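Local atomic coordinates of proline dehydrogenase (Bradyrhizobium japonicum USDA 110, PDB entry 3HAZ), a protein that combines an FAD-dependent proline dehydrogenase and an NAD-dependent 1-pyrroline-5-carboxylate dehydrogenase in one chain, probably to oxidize proline to glutamate. Residues L916-H921 / D933-G938; N939-R944 / Q954-N959; F391-T396 / E416-H421. All blocks are in the same frame, centred on the assembly; numbering follows the deposited sequence.

Contact 1 of 3, residues L916-H921 / D933-G938; sequences LTLGVH and DRVQVG
The carbonyl oxygen of Leu916 is gripped by one clear hydrogen bond, from the backbone of Asn939, where the chain that leaves 933-938 enters its next strand; a second amide, Gly938 N, stands 3.3 Å from Leu916 O. The same oxygen is pressed by a methyl group, because Val937 CG1 comes to 3.1 Å from Leu916 O, which is tight packing. The torsion of Val937 explains the approach: CG1 lies anti to the backbone N (chi1 -178°) and is carried up against the peptide between Leu916 and Thr917, while CG2 turns to Leu918 CB. Both methyls face Leu918, whose CB lies 4.0 Å from Val937 CG1. Leu918 in turn extends with CG anti to its own N (chi1 170°), and its CD2 ends 3.9 Å from Val935 CG2, the two side chains crossing at about a right angle. The leucine thus offers its CB to one valine and a terminal methyl to the other, and Ile931 of helix 925-934 adds to the packing on Leu918. This is the closing turn of a beta-alpha-beta crossover in the aldehyde dehydrogenase part of the chain: strand 917-921 leads to helix 925-934, and from Val935, the first residue to leave helical geometry, the chain climbs back to strand 939-942, parallel to and beside the first. On the other side of strand 917-921 runs strand 765-769. At Leu916 CB points away from 933-938, and the side chain touches NAD and Cys794, a predicted active-site residue, while Thr917 OG1 is hydrogen-bonded to Ser795 O. The turn also meets a neighbouring subunit, whose Gln981 side chain is hydrogen-bonded to Val937 O.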
loop_
_atom_site.group_PDB
_atom_site.type_symbol
_atom_site.label_atom_id
_atom_site.label_comp_id
_atom_site.label_asym_id
_atom_site.label_seq_id
_atom_site.Cartn_x
_atom_site.Cartn_y
_atom_site.Cartn_z
ATOM N N LEU A 916 -42.003 -17.010 0.741
ATOM C CA LEU A 916 -41.537 -16.007 -0.209
ATOM C C LEU A 916 -41.163 -14.693 0.487
ATOM O O LEU A 916 -39.980 -14.391 0.650
ATOM C CB LEU A 916 -42.583 -15.780 -1.305
ATOM C CG LEU A 916 -42.120 -14.954 -2.509
ATOM C CD1 LEU A 916 -40.799 -15.487 -3.072
ATOM C CD2 LEU A 916 -43.198 -14.969 -3.577
ATOM N N THR A 917 -42.158 -13.908 0.896
ATOM C CA THR A 917 -41.871 -12.679 1.648
ATOM C C THR A 917 -42.492 -12.681 3.043
ATOM O O THR A 917 -43.534 -13.302 3.283
ATOM C CB THR A 917 -42.325 -11.392 0.904
ATOM O OG1 THR A 917 -43.730 -11.464 0.620
ATOM C CG2 THR A 917 -41.559 -11.220 -0.400
ATOM N N LEU A 918 -41.843 -11.964 3.955
ATOM C CA LEU A 918 -42.368 -11.748 5.292
ATOM C C LEU A 918 -42.099 -10.311 5.727
ATOM O O LEU A 918 -40.984 -9.812 5.591
ATOM C CB LEU A 918 -41.730 -12.715 6.286
ATOM C CG LEU A 918 -42.060 -12.374 7.742
ATOM C CD1 LEU A 918 -43.508 -12.730 8.064
ATOM C CD2 LEU A 918 -41.116 -13.055 8.706
ATOM N N GLY A 919 -43.128 -9.647 6.246
ATOM C CA GLY A 919 -42.973 -8.309 6.781
ATOM C C GLY A 919 -42.932 -8.326 8.299
ATOM O O GLY A 919 -43.679 -9.071 8.929
ATOM N N VAL A 920 -42.053 -7.515 8.886
ATOM C CA VAL A 920 -42.004 -7.356 10.337
ATOM C C VAL A 920 -41.975 -5.877 10.699
ATOM O O VAL A 920 -41.083 -5.143 10.274
ATOM C CB VAL A 920 -40.761 -8.023 10.975
ATOM C CG1 VAL A 920 -40.800 -7.871 12.504
ATOM C CG2 VAL A 920 -40.667 -9.485 10.586
ATOM N N HIS A 921 -42.961 -5.445 11.479
ATOM C CA HIS A 921 -43.021 -4.071 11.957
ATOM C C HIS A 921 -42.891 -4.047 13.469
ATOM O O HIS A 921 -43.771 -4.533 14.182
ATOM C CB HIS A 921 -44.326 -3.399 11.535
ATOM C CG HIS A 921 -44.193 -2.526 10.329
ATOM N ND1 HIS A 921 -44.198 -3.026 9.043
ATOM C CD2 HIS A 921 -44.038 -1.186 10.211
ATOM C CE1 HIS A 921 -44.062 -2.030 8.185
ATOM N NE2 HIS A 921 -43.971 -0.903 8.869
ATOM N N ASP A 933 -34.565 -15.400 12.933
ATOM C CA ASP A 933 -33.926 -16.660 13.302
ATOM C C ASP A 933 -34.848 -17.841 13.035
ATOM O O ASP A 933 -34.413 -18.897 12.574
ATOM C CB ASP A 933 -33.553 -16.655 14.789
ATOM C CG ASP A 933 -33.015 -18.000 15.264
ATOM O OD1 ASP A 933 -31.833 -18.293 14.979
ATOM O OD2 ASP A 933 -33.766 -18.757 15.928
ATOM N N ARG A 934 -36.125 -17.646 13.332
ATOM C CA ARG A 934 -37.105 -18.724 13.309
ATOM C C ARG A 934 -37.588 -19.115 11.907
ATOM O O ARG A 934 -37.740 -20.300 11.608
ATOM C CB ARG A 934 -38.300 -18.344 14.182
ATOM C CG ARG A 934 -39.480 -19.281 14.064
ATOM C CD ARG A 934 -39.115 -20.690 14.501
ATOM N NE ARG A 934 -40.300 -21.535 14.603
ATOM C CZ ARG A 934 -41.015 -21.686 15.711
ATOM N NH1 ARG A 934 -42.085 -22.468 15.706
ATOM N NH2 ARG A 934 -40.659 -21.053 16.824
ATOM N N VAL A 935 -37.832 -18.120 11.058
ATOM C CA VAL A 935 -38.439 -18.362 9.751
ATOM C C VAL A 935 -37.409 -18.605 8.642
ATOM O O VAL A 935 -36.254 -18.182 8.741
ATOM C CB VAL A 935 -39.375 -17.206 9.350
ATOM C CG1 VAL A 935 -40.409 -16.968 10.437
ATOM C CG2 VAL A 935 -38.574 -15.938 9.092
ATOM N N GLN A 936 -37.835 -19.287 7.583
ATOM C CA GLN A 936 -36.940 -19.630 6.480
ATOM C C GLN A 936 -37.269 -18.864 5.195
ATOM O O GLN A 936 -36.691 -19.117 4.137
ATOM C CB GLN A 936 -36.977 -21.140 6.219
ATOM C CG GLN A 936 -35.971 -21.937 7.034
ATOM C CD GLN A 936 -35.875 -23.387 6.582
ATOM O OE1 GLN A 936 -36.761 -24.195 6.861
ATOM N NE2 GLN A 936 -34.793 -23.722 5.885
ATOM N N VAL A 937 -38.207 -17.935 5.305
ATOM C CA VAL A 937 -38.671 -17.116 4.189
ATOM C C VAL A 937 -37.527 -16.479 3.399
ATOM O O VAL A 937 -36.525 -16.077 3.977
ATOM C CB VAL A 937 -39.595 -16.007 4.731
ATOM C CG1 VAL A 937 -40.143 -15.164 3.602
ATOM C CG2 VAL A 937 -40.732 -16.643 5.526
ATOM N N GLY A 938 -37.693 -16.368 2.082
ATOM C CA GLY A 938 -36.635 -15.854 1.221
ATOM C C GLY A 938 -36.321 -14.371 1.380
ATOM O O GLY A 938 -35.161 -13.961 1.330
#

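Contact 2 of 3, residues N939-R944 / Q954-N959; sequences NIYVNR and QPFGGN. With NAD (nicotinamide-adenine-dinucleotide), chain D.
Asn939 opens strand 939-942 with its CB directed at the loop 954-959, and CG sits anti to the carbonyl carbon (chi1 -73°). From there the amide spreads between two peptide groups of the loop. Its CG lies beside Phe956 CD1, 3.8 Å away. At one tip, OD1 accepts from Gly957 N at 3.0 Å, in the plane of the amide carbonyl and fairly straight (159° at the hydrogen). At the other, ND2 donates to Pro955 O, also at 3.0 Å, meeting that carbonyl from 37° above its plane. Pro955 O is further bonded to Lys967 and to Thr982 of a neighbouring subunit, so the lysine charge would probably polarise it. Replacing Asn939, for example with an alanine here, would remove both amide bonds and would probably loosen the path of the loop around Phe956. The geometry belongs to the catalytic domain of the aldehyde dehydrogenase fold, where the loop following the last strand of this chain's sheet, which a strand of the neighbouring subunit continues in parallel, lines the active site: Phe956 offers its ring edge to the nicotinamide amide, with CE2 3.3 Å from NAD O7N, and also touches Cys794. Further along the strand, Tyr941 OH packs against the aliphatic start of Gln954, 4.0 Å from its CB. Arg944 and Gln954 then meet tip to tip, and a water, 3.0 Å from both Arg944 NH2 and Gln954 OE1, joins them. Arg944 NH2 also salt-bridges Glu641 of the neighbouring subunit, while Gln954 OE1 accepts from Val950 N.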
loop_
_atom_site.group_PDB
_atom_site.type_symbol
_atom_site.label_atom_id
_atom_site.label_comp_id
_atom_site.label_asym_id
_atom_site.label_seq_id
_atom_site.Cartn_x
_atom_site.Cartn_y
_atom_site.Cartn_z
ATOM N N ASN A 939 -37.358 -13.559 1.565
ATOM C CA ASN A 939 -37.189 -12.114 1.659
ATOM C C ASN A 939 -37.938 -11.569 2.864
ATOM O O ASN A 939 -39.167 -11.677 2.950
ATOM C CB ASN A 939 -37.662 -11.423 0.373
ATOM C CG ASN A 939 -36.698 -11.627 -0.794
ATOM O OD1 ASN A 939 -36.732 -12.652 -1.474
ATOM N ND2 ASN A 939 -35.846 -10.638 -1.036
ATOM N N ILE A 940 -37.181 -11.016 3.806
ATOM C CA ILE A 940 -37.743 -10.432 5.020
ATOM C C ILE A 940 -37.576 -8.916 4.955
ATOM O O ILE A 940 -36.480 -8.403 4.709
ATOM C CB ILE A 940 -37.070 -11.029 6.280
ATOM C CG1 ILE A 940 -37.274 -12.552 6.299
ATOM C CG2 ILE A 940 -37.604 -10.387 7.564
ATOM C CD1 ILE A 940 -36.624 -13.247 7.471
ATOM N N TYR A 941 -38.683 -8.207 5.126
ATOM C CA TYR A 941 -38.682 -6.752 5.086
ATOM C C TYR A 941 -39.092 -6.201 6.453
ATOM O O TYR A 941 -40.160 -6.535 6.978
ATOM C CB TYR A 941 -39.658 -6.252 4.025
ATOM C CG TYR A 941 -39.257 -6.547 2.592
ATOM C CD1 TYR A 941 -39.816 -7.617 1.896
ATOM C CD2 TYR A 941 -38.344 -5.733 1.929
ATOM C CE1 TYR A 941 -39.469 -7.873 0.576
ATOM C CE2 TYR A 941 -37.985 -5.982 0.613
ATOM C CZ TYR A 941 -38.546 -7.051 -0.061
ATOM O OH TYR A 941 -38.177 -7.290 -1.373
ATOM N N VAL A 942 -38.244 -5.355 7.017
ATOM C CA VAL A 942 -38.454 -4.844 8.362
ATOM C C VAL A 942 -38.785 -3.355 8.350
ATOM O O VAL A 942 -37.997 -2.539 7.871
ATOM C CB VAL A 942 -37.212 -5.094 9.242
ATOM C CG1 VAL A 942 -37.437 -4.574 10.675
ATOM C CG2 VAL A 942 -36.878 -6.579 9.246
ATOM N N ASN A 943 -39.962 -3.013 8.865
ATOM C CA ASN A 943 -40.353 -1.617 9.012
ATOM C C ASN A 943 -40.436 -0.893 7.672
ATOM O O ASN A 943 -40.151 0.299 7.581
ATOM C CB ASN A 943 -39.403 -0.893 9.978
ATOM C CG ASN A 943 -39.579 -1.354 11.424
ATOM O OD1 ASN A 943 -40.620 -1.908 11.786
ATOM N ND2 ASN A 943 -38.558 -1.133 12.253
ATOM N N ARG A 944 -40.827 -1.634 6.640
ATOM C CA ARG A 944 -41.114 -1.078 5.320
ATOM C C ARG A 944 -42.082 -2.012 4.594
ATOM O O ARG A 944 -42.434 -3.077 5.104
ATOM C CB ARG A 944 -39.831 -0.900 4.497
ATOM C CG ARG A 944 -38.987 -2.169 4.355
ATOM C CD ARG A 944 -38.163 -2.132 3.073
ATOM N NE ARG A 944 -39.002 -2.397 1.905
ATOM C CZ ARG A 944 -38.573 -2.397 0.647
ATOM N NH1 ARG A 944 -39.425 -2.660 -0.341
ATOM N NH2 ARG A 944 -37.299 -2.129 0.373
ATOM N N GLN A 954 -32.125 -6.343 -3.328
ATOM C CA GLN A 954 -32.858 -7.431 -2.687
ATOM C C GLN A 954 -32.946 -8.630 -3.629
ATOM O O GLN A 954 -33.927 -8.769 -4.367
ATOM C CB GLN A 954 -34.271 -7.000 -2.263
ATOM C CG GLN A 954 -34.293 -5.941 -1.164
ATOM C CD GLN A 954 -34.525 -4.546 -1.698
ATOM O OE1 GLN A 954 -35.126 -4.373 -2.759
ATOM N NE2 GLN A 954 -34.066 -3.535 -0.955
ATOM N N PRO A 955 -31.913 -9.488 -3.627
ATOM C CA PRO A 955 -32.042 -10.741 -4.387
ATOM C C PRO A 955 -33.349 -11.382 -3.965
ATOM O O PRO A 955 -33.602 -11.527 -2.768
ATOM C CB PRO A 955 -30.847 -11.566 -3.906
ATOM C CG PRO A 955 -29.809 -10.519 -3.555
ATOM C CD PRO A 955 -30.597 -9.363 -2.973
ATOM N N PHE A 956 -34.185 -11.716 -4.936
ATOM C CA PHE A 956 -35.556 -12.067 -4.648
ATOM C C PHE A 956 -35.871 -13.522 -4.983
ATOM O O PHE A 956 -35.474 -14.026 -6.029
ATOM C CB PHE A 956 -36.499 -11.126 -5.401
ATOM C CG PHE A 956 -37.947 -11.394 -5.124
ATOM C CD1 PHE A 956 -38.571 -10.822 -4.026
ATOM C CD2 PHE A 956 -38.682 -12.231 -5.949
ATOM C CE1 PHE A 956 -39.905 -11.076 -3.754
ATOM C CE2 PHE A 956 -40.023 -12.485 -5.686
ATOM C CZ PHE A 956 -40.632 -11.905 -4.589
ATOM N N GLY A 957 -36.596 -14.189 -4.091
ATOM C CA GLY A 957 -36.987 -15.569 -4.310
ATOM C C GLY A 957 -37.086 -16.341 -3.011
ATOM O O GLY A 957 -36.332 -16.096 -2.067
ATOM N N GLY A 958 -38.008 -17.291 -2.966
ATOM C CA GLY A 958 -38.306 -17.978 -1.727
ATOM C C GLY A 958 -37.997 -19.454 -1.780
ATOM O O GLY A 958 -37.412 -19.938 -2.742
ATOM N N ASN A 959 -38.395 -20.169 -0.736
ATOM C CA ASN A 959 -38.165 -21.604 -0.660
ATOM C C ASN A 959 -39.433 -22.326 -0.242
ATOM O O ASN A 959 -40.524 -21.746 -0.269
ATOM C CB ASN A 959 -37.020 -21.901 0.303
ATOM C CG ASN A 959 -36.955 -20.908 1.443
ATOM O OD1 ASN A 959 -36.014 -20.115 1.542
ATOM N ND2 ASN A 959 -37.973 -20.926 2.299
HETATM P PA NAD D . -49.210 -20.033 -14.152
HETATM O O1A NAD D . -48.707 -21.372 -13.349
HETATM O O2A NAD D . -50.677 -20.045 -14.269
HETATM O O5B NAD D . -48.511 -20.069 -15.667
HETATM C C5B NAD D . -47.395 -19.230 -15.931
HETATM C C4B NAD D . -46.643 -19.677 -17.195
HETATM O O4B NAD D . -46.483 -21.139 -17.346
HETATM C C3B NAD D . -47.330 -19.280 -18.565
HETATM O O3B NAD D . -46.583 -18.659 -19.566
HETATM C C2B NAD D . -48.140 -20.537 -18.868
HETATM O O2B NAD D . -48.867 -20.634 -20.073
HETATM C C1B NAD D . -47.151 -21.566 -18.530
HETATM N N9A NAD D . -47.787 -22.873 -18.307
HETATM C C8A NAD D . -49.059 -23.116 -17.898
HETATM N N7A NAD D . -49.229 -24.529 -17.812
HETATM C C5A NAD D . -48.009 -25.139 -18.184
HETATM C C6A NAD D . -47.624 -26.471 -18.277
HETATM N N6A NAD D . -48.575 -27.521 -17.952
HETATM N N1A NAD D . -46.362 -26.790 -18.667
HETATM C C2A NAD D . -45.460 -25.786 -18.975
HETATM N N3A NAD D . -45.837 -24.474 -18.885
HETATM C C4A NAD D . -47.117 -24.150 -18.488
HETATM O O3 NAD D . -48.671 -18.644 -13.380
HETATM P PN NAD D . -49.365 -17.169 -13.754
HETATM O O1N NAD D . -51.022 -17.304 -13.649
HETATM O O2N NAD D . -48.974 -16.763 -15.106
HETATM O O5D NAD D . -48.849 -16.009 -12.672
HETATM C C5D NAD D . -49.304 -16.049 -11.326
HETATM C C4D NAD D . -48.407 -16.918 -10.419
HETATM O O4D NAD D . -46.935 -16.820 -10.647
HETATM C C3D NAD D . -48.558 -16.855 -8.838
HETATM O O3D NAD D . -48.867 -18.030 -8.128
HETATM C C2D NAD D . -47.273 -16.078 -8.476
HETATM O O2D NAD D . -46.933 -15.808 -7.130
HETATM C C1D NAD D . -46.296 -16.692 -9.393
HETATM N N1N NAD D . -45.155 -15.778 -9.529
HETATM C C2N NAD D . -44.038 -15.942 -8.689
HETATM C C3N NAD D . -42.908 -15.026 -8.805
HETATM C C7N NAD D . -41.682 -15.213 -7.894
HETATM O O7N NAD D . -40.693 -14.615 -8.126
HETATM N N7N NAD D . -41.699 -16.217 -6.849
HETATM C C4N NAD D . -42.944 -13.926 -9.801
HETATM C C5N NAD D . -44.052 -13.766 -10.636
HETATM C C6N NAD D . -45.199 -14.695 -10.522
HETATM O O HOH W 1 -37.193 -2.212 -2.578
#

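Contact 3 of 3, residues F391-T396 / E416-H421; sequences FPQFAT and EFQRLH. With FAD (flavin-adenine dinucleotide), chain C.
Three side chains of these segments touch FAD: Thr396 at a phosphate, Ala395 and Gln418 at the isoalloxazine. Thr396, its OG1 anti to the backbone N (chi1 172°), donates to FAD O1P at 2.6 Å; Ala395 CB rests 3.6 Å from FAD C8, and Gln418 OE1 comes within 3.9 Å of the methyl C7M. Behind them lies a polar shell centred on Glu416. Gln418 NE2 gives a nearly straight bond (172°) to the anti lone pair of Glu416 OE2 at 2.8 Å, and Gln393 NE2 donates to the same oxygen at 2.9 Å, coming from above the carboxylate plane. Arg441 adds a salt bridge to this oxygen, which is consistent with an ionised carboxylate. A water spans Gln393 OE1 and Gln418 NE2, and Arg341 bonds Gln418 OE1, so both ends of the Gln418 amide are held. Beyond this, the strands are joined by backbone hydrogen bonds, from Glu416 N to Pro392 O, Phe394 N to Glu416 O at 2.9 Å, Gln418 N to Phe394 O, and the longer Thr396 N to Gln418 O. On the opposite face of the sheet from Gln393 and Gln418, Phe394 CB packs 3.8 Å from Phe417 CD2, under helix 399-409. Parallel neighbours joined by a beta-alpha-beta crossover, with FAD at the C-terminal ends of the strands, are typical of the TIM-barrel proline dehydrogenase domain.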
loop_
_atom_site.group_PDB
_atom_site.type_symbol
_atom_site.label_atom_id
_atom_site.label_comp_id
_atom_site.label_asym_id
_atom_site.label_seq_id
_atom_site.Cartn_x
_atom_site.Cartn_y
_atom_site.Cartn_z
ATOM N N PHE A 391 -43.532 39.823 6.152
ATOM C CA PHE A 391 -42.975 39.820 7.499
ATOM C C PHE A 391 -42.236 38.497 7.703
ATOM O O PHE A 391 -42.864 37.457 7.904
ATOM C CB PHE A 391 -44.093 39.988 8.535
ATOM C CG PHE A 391 -43.609 40.008 9.965
ATOM C CD1 PHE A 391 -43.278 41.211 10.586
ATOM C CD2 PHE A 391 -43.514 38.824 10.698
ATOM C CE1 PHE A 391 -42.841 41.235 11.908
ATOM C CE2 PHE A 391 -43.074 38.836 12.026
ATOM C CZ PHE A 391 -42.736 40.042 12.631
ATOM N N PRO A 392 -40.896 38.530 7.625
ATOM C CA PRO A 392 -40.094 37.305 7.716
ATOM C C PRO A 392 -40.005 36.785 9.143
ATOM O O PRO A 392 -39.953 37.571 10.090
ATOM C CB PRO A 392 -38.701 37.746 7.234
ATOM C CG PRO A 392 -38.886 39.112 6.626
ATOM C CD PRO A 392 -40.066 39.711 7.343
ATOM N N GLN A 393 -39.997 35.465 9.278
ATOM C CA GLN A 393 -39.871 34.799 10.564
ATOM C C GLN A 393 -38.768 33.760 10.425
ATOM O O GLN A 393 -38.920 32.778 9.703
ATOM C CB GLN A 393 -41.180 34.107 10.942
ATOM C CG GLN A 393 -42.424 34.988 10.805
ATOM C CD GLN A 393 -43.711 34.176 10.792
ATOM O OE1 GLN A 393 -43.983 33.434 9.848
ATOM N NE2 GLN A 393 -44.502 34.309 11.845
ATOM N N PHE A 394 -37.653 33.983 11.102
ATOM C CA PHE A 394 -36.495 33.122 10.930
ATOM C C PHE A 394 -36.457 32.101 12.050
ATOM O O PHE A 394 -36.072 32.410 13.171
ATOM C CB PHE A 394 -35.216 33.960 10.878
ATOM C CG PHE A 394 -35.249 35.031 9.820
ATOM C CD1 PHE A 394 -35.121 34.701 8.477
ATOM C CD2 PHE A 394 -35.441 36.361 10.162
ATOM C CE1 PHE A 394 -35.172 35.679 7.496
ATOM C CE2 PHE A 394 -35.489 37.344 9.188
ATOM C CZ PHE A 394 -35.352 37.002 7.851
ATOM N N ALA A 395 -36.902 30.890 11.740
ATOM C CA ALA A 395 -36.904 29.803 12.700
ATOM C C ALA A 395 -35.567 29.079 12.636
ATOM O O ALA A 395 -35.227 28.478 11.618
ATOM C CB ALA A 395 -38.056 28.839 12.402
ATOM N N THR A 396 -34.807 29.150 13.721
ATOM C CA THR A 396 -33.504 28.506 13.794
ATOM C C THR A 396 -33.022 28.521 15.231
ATOM O O THR A 396 -33.330 29.446 15.984
ATOM C CB THR A 396 -32.462 29.229 12.907
ATOM O OG1 THR A 396 -31.162 28.675 13.143
ATOM C CG2 THR A 396 -32.433 30.718 13.228
ATOM N N GLU A 416 -39.196 38.633 12.838
ATOM C CA GLU A 416 -39.013 37.971 14.124
ATOM C C GLU A 416 -38.130 36.747 13.938
ATOM O O GLU A 416 -37.877 36.311 12.807
ATOM C CB GLU A 416 -40.369 37.554 14.723
ATOM C CG GLU A 416 -41.005 36.358 13.995
ATOM C CD GLU A 416 -42.403 36.009 14.486
ATOM O OE1 GLU A 416 -43.026 36.842 15.176
ATOM O OE2 GLU A 416 -42.884 34.898 14.161
ATOM N N PHE A 417 -37.643 36.209 15.051
ATOM C CA PHE A 417 -37.042 34.889 15.052
ATOM C C PHE A 417 -38.069 33.909 15.622
ATOM O O PHE A 417 -39.046 34.321 16.250
ATOM C CB PHE A 417 -35.758 34.871 15.889
ATOM C CG PHE A 417 -34.631 35.658 15.281
ATOM C CD1 PHE A 417 -34.339 36.938 15.731
ATOM C CD2 PHE A 417 -33.878 35.123 14.246
ATOM C CE1 PHE A 417 -33.307 37.671 15.163
ATOM C CE2 PHE A 417 -32.843 35.848 13.671
ATOM C CZ PHE A 417 -32.557 37.124 14.130
ATOM N N GLN A 418 -37.849 32.617 15.410
ATOM C CA GLN A 418 -38.703 31.600 16.022
ATOM C C GLN A 418 -37.891 30.443 16.579
ATOM O O GLN A 418 -36.752 30.202 16.167
ATOM C CB GLN A 418 -39.725 31.054 15.031
ATOM C CG GLN A 418 -40.575 32.091 14.354
ATOM C CD GLN A 418 -41.660 31.465 13.514
ATOM O OE1 GLN A 418 -41.527 30.321 13.067
ATOM N NE2 GLN A 418 -42.753 32.206 13.297
ATOM N N ARG A 419 -38.498 29.725 17.515
ATOM C CA ARG A 419 -37.867 28.572 18.122
ATOM C C ARG A 419 -38.931 27.615 18.634
ATOM O O ARG A 419 -40.087 27.996 18.825
ATOM C CB ARG A 419 -36.989 29.010 19.288
ATOM C CG ARG A 419 -37.781 29.477 20.512
ATOM C CD ARG A 419 -36.866 29.674 21.709
ATOM N NE ARG A 419 -37.610 29.851 22.948
ATOM C CZ ARG A 419 -37.734 28.919 23.888
ATOM N NH1 ARG A 419 -38.438 29.180 24.977
ATOM N NH2 ARG A 419 -37.157 27.728 23.738
ATOM N N LEU A 420 -38.524 26.377 18.883
ATOM C CA LEU A 420 -39.413 25.373 19.443
ATOM C C LEU A 420 -39.175 25.245 20.946
ATOM O O LEU A 420 -38.033 25.172 21.401
ATOM C CB LEU A 420 -39.179 24.026 18.756
ATOM C CG LEU A 420 -40.315 23.011 18.861
ATOM C CD1 LEU A 420 -41.583 23.560 18.216
ATOM C CD2 LEU A 420 -39.910 21.693 18.214
ATOM N N HIS A 421 -40.255 25.235 21.717
ATOM C CA HIS A 421 -40.148 25.050 23.157
ATOM C C HIS A 421 -39.190 23.886 23.445
ATOM O O HIS A 421 -39.270 22.834 22.817
ATOM C CB HIS A 421 -41.536 24.803 23.759
ATOM C CG HIS A 421 -41.630 25.119 25.220
ATOM N ND1 HIS A 421 -41.069 26.249 25.774
ATOM C CD2 HIS A 421 -42.228 24.458 26.239
ATOM C CE1 HIS A 421 -41.306 26.265 27.074
ATOM N NE2 HIS A 421 -42.008 25.189 27.381
HETATM P PA FAD C . -28.646 23.727 12.329
HETATM O O1A FAD C . -27.827 22.669 13.266
HETATM O O2A FAD C . -27.882 24.942 12.051
HETATM O O5B FAD C . -28.987 23.007 10.911
HETATM C C5B FAD C . -29.614 21.757 10.945
HETATM C C4B FAD C . -30.116 21.392 9.542
HETATM O O4B FAD C . -29.245 21.701 8.322
HETATM C C3B FAD C . -31.094 20.442 9.201
HETATM O O3B FAD C . -32.294 20.400 9.954
HETATM C C2B FAD C . -31.113 20.459 7.694
HETATM O O2B FAD C . -32.176 21.158 7.072
HETATM C C1B FAD C . -29.746 20.880 7.289
HETATM N N9A FAD C . -28.757 19.844 7.046
HETATM C C8A FAD C . -28.222 18.932 7.950
HETATM N N7A FAD C . -27.290 18.185 7.282
HETATM C C5A FAD C . -27.247 18.649 5.946
HETATM C C6A FAD C . -26.436 18.229 4.752
HETATM N N6A FAD C . -25.470 17.141 4.855
HETATM N N1A FAD C . -26.584 18.844 3.598
HETATM C C2A FAD C . -27.501 19.907 3.473
HETATM N N3A FAD C . -28.283 20.308 4.620
HETATM C C4A FAD C . -28.125 19.666 5.822
HETATM N N1 FAD C . -38.728 22.375 8.664
HETATM C C2 FAD C . -39.489 21.972 7.593
HETATM O O2 FAD C . -38.939 21.138 6.644
HETATM N N3 FAD C . -40.861 22.384 7.496
HETATM C C4 FAD C . -41.412 23.178 8.462
HETATM O O4 FAD C . -42.730 23.634 8.332
HETATM C C4X FAD C . -40.617 23.606 9.581
HETATM N N5 FAD C . -41.203 24.482 10.641
HETATM C C5X FAD C . -40.405 24.888 11.739
HETATM C C6 FAD C . -40.986 25.742 12.785
HETATM C C7 FAD C . -40.186 26.150 13.877
HETATM C C7M FAD C . -40.805 27.015 14.964
HETATM C C8 FAD C . -38.769 25.726 13.967
HETATM C C8M FAD C . -37.877 26.150 15.146
HETATM C C9 FAD C . -38.217 24.909 12.965
HETATM C C9A FAD C . -39.047 24.472 11.828
HETATM N N10 FAD C . -38.479 23.619 10.780
HETATM C C10 FAD C . -39.301 23.209 9.665
HETATM C "C1'" FAD C . -37.018 23.294 10.723
HETATM C "C2'" FAD C . -36.583 21.975 11.412
HETATM O "O2'" FAD C . -37.614 21.511 12.276
HETATM C "C3'" FAD C . -35.248 22.207 12.139
HETATM O "O3'" FAD C . -35.474 22.902 13.360
HETATM C "C4'" FAD C . -34.214 23.016 11.276
HETATM O "O4'" FAD C . -34.033 22.617 9.962
HETATM C "C5'" FAD C . -32.861 23.202 12.015
HETATM O "O5'" FAD C . -32.136 24.333 11.560
HETATM P P FAD C . -31.155 25.105 12.653
HETATM O O1P FAD C . -30.510 26.473 11.950
HETATM O O2P FAD C . -31.918 25.414 13.868
HETATM O O3P FAD C . -30.034 24.014 13.123
HETATM O O HOH W 2 -44.802 31.150 11.085
#

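In the fold
All three contacts are largely buried, but they serve two catalytic halves. Contacts 1 and 2 adjoin, their centres 7 Å apart, and share one sheet: strands 917-921 and 939-942 are neighbours in it, joined by backbone pairs such as Leu918 O to Tyr941 N. Contact 3 lies on the opposite side of the chain's centre, about 25 Å from contact 1 at the nearest atoms. Contact 1 is mostly apolar and closes a crossover turn; contact 2 relies on amide-to-backbone bonds near NAD; contact 3 pairs strands directly and adds a charged cluster behind FAD. Contacts 1 and 2 also meet the second subunit, whereas no other chain touches contact 3.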